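Adhesion and penetration protein autotransporter (Haemophilus influenzae, PDB 3SYJ) promotes adherence to and invasion of host cells, self-associates in bacterial aggregation, and is probably a serine protease in its N-terminal part. Local coordinates at residues 720-725 against 740-745. Numbering follows the deposited sequence.
Sequences LAKLNG and NATQIG
K722 pairs with T742 and L723 with Q743 in parallel register, strands 721-723 and 742-744 running 22° apart in direction with their axes 4.6 Å from each other at closest. Two firm backbone bonds, and a weak third, join the strands. L723 N gives to T742 O at 2.9 Å and I744 N gives to L723 O at 2.7 Å; the weak one, T742 N to A721 O, spans 3.3 Å. A721 O also accepts from a water that lies 3.1 Å from T742 OG1, which bonds in addition to N761 ND2 of strand 761-763.

These are successive rungs of one face of the right-handed parallel beta-helix that forms the stalk of the passenger domain. Strand 701-709 pairs on the rung before and 761-763 on the rung after, and equivalent positions of the two segments are 20 residues apart, one coil of the helix.

Inside the coil, L723 and Q743 run alongside each other, with L723 CD2 3.9 Å from Q743 CD. Q743 CG sits anti to the backbone N (chi1 171°) and the chain beyond is extended. The amide NE2 reaches G725 O at 3.0 Å, within the carbonyl plane though the acceptor is tilted 19° from the amide plane. NE2 thus links firmly to G725 after the first strand, and only weakly to N746 O after the second, while the Q743 chain touches F735 and L737.

K722 and T742 share the face turned away from L723 and Q743. The extended K722 chain slants over I744 beside it, and CE presses on I744 CG1 at 3.4 Å, tighter than normal carbon contact. N724 OD1 flanks the same CG1, while N724 ND2 turns to N704 OD1 and Q702 OE1 on strand 701-709.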
# COMPACT_ATOMS: atom_id res chain seq x y z
N LEU A 720 -6.12 25.66 -12.38
CA LEU A 720 -4.72 25.76 -11.98
C LEU A 720 -4.52 25.26 -10.55
O LEU A 720 -4.24 26.04 -9.63
CB LEU A 720 -4.24 27.20 -12.12
CG LEU A 720 -4.34 27.73 -13.55
CD1 LEU A 720 -3.84 29.16 -13.64
CD2 LEU A 720 -3.57 26.83 -14.49
N ALA A 721 -4.68 23.96 -10.38
CA ALA A 721 -4.61 23.35 -9.07
C ALA A 721 -4.25 21.88 -9.21
O ALA A 721 -4.61 21.22 -10.18
CB ALA A 721 -5.94 23.49 -8.34
N LYS A 722 -3.51 21.39 -8.22
CA LYS A 722 -3.09 20.00 -8.18
C LYS A 722 -3.25 19.48 -6.76
O LYS A 722 -2.65 20.00 -5.82
CB LYS A 722 -1.63 19.88 -8.63
CG LYS A 722 -1.06 18.48 -8.58
CD LYS A 722 0.37 18.49 -9.08
CE LYS A 722 0.93 17.09 -9.22
NZ LYS A 722 2.28 17.14 -9.87
N LEU A 723 -4.09 18.46 -6.61
CA LEU A 723 -4.30 17.82 -5.32
C LEU A 723 -3.24 16.75 -5.09
O LEU A 723 -3.19 15.75 -5.81
CB LEU A 723 -5.70 17.20 -5.25
CG LEU A 723 -6.13 16.51 -3.95
CD1 LEU A 723 -5.87 17.36 -2.71
CD2 LEU A 723 -7.59 16.13 -4.03
N ASN A 724 -2.38 16.97 -4.10
CA ASN A 724 -1.38 15.99 -3.74
C ASN A 724 -1.85 15.26 -2.48
O ASN A 724 -1.32 15.48 -1.39
CB ASN A 724 -0.03 16.66 -3.52
CG ASN A 724 0.51 17.31 -4.79
OD1 ASN A 724 0.57 16.68 -5.85
ND2 ASN A 724 0.90 18.57 -4.69
N GLY A 725 -2.86 14.41 -2.65
CA GLY A 725 -3.45 13.69 -1.53
C GLY A 725 -4.68 12.92 -1.96
O GLY A 725 -5.09 12.97 -3.12
N ASN A 740 -9.19 20.49 -16.29
CA ASN A 740 -7.78 20.17 -16.51
C ASN A 740 -6.91 20.17 -15.25
O ASN A 740 -5.68 20.19 -15.34
CB ASN A 740 -7.17 21.08 -17.57
CG ASN A 740 -5.98 20.46 -18.25
OD1 ASN A 740 -4.86 20.98 -18.19
ND2 ASN A 740 -6.20 19.30 -18.88
N ALA A 741 -7.55 20.13 -14.08
CA ALA A 741 -6.80 19.99 -12.84
C ALA A 741 -6.23 18.58 -12.74
O ALA A 741 -6.65 17.69 -13.48
CB ALA A 741 -7.67 20.30 -11.64
N THR A 742 -5.29 18.39 -11.82
CA THR A 742 -4.65 17.10 -11.62
C THR A 742 -4.76 16.66 -10.16
O THR A 742 -4.68 17.49 -9.25
CB THR A 742 -3.17 17.16 -12.02
OG1 THR A 742 -3.07 17.53 -13.39
CG2 THR A 742 -2.49 15.82 -11.82
N GLN A 743 -4.94 15.36 -9.95
CA GLN A 743 -4.84 14.79 -8.61
C GLN A 743 -3.84 13.64 -8.56
O GLN A 743 -3.93 12.70 -9.34
CB GLN A 743 -6.19 14.28 -8.09
CG GLN A 743 -6.04 13.49 -6.79
CD GLN A 743 -7.34 12.93 -6.26
OE1 GLN A 743 -8.39 13.01 -6.91
NE2 GLN A 743 -7.29 12.34 -5.07
N ILE A 744 -2.88 13.73 -7.65
CA ILE A 744 -2.02 12.59 -7.37
C ILE A 744 -2.48 12.00 -6.05
O ILE A 744 -2.07 12.46 -4.98
CB ILE A 744 -0.54 12.97 -7.27
CG1 ILE A 744 -0.15 13.92 -8.40
CG2 ILE A 744 0.32 11.72 -7.30
CD1 ILE A 744 -0.21 13.30 -9.76
N GLY A 745 -3.34 10.99 -6.14
CA GLY A 745 -3.91 10.34 -4.98
C GLY A 745 -5.15 9.54 -5.34
O GLY A 745 -5.58 9.55 -6.49
O HOH W 1 -2.64 20.46 -12.41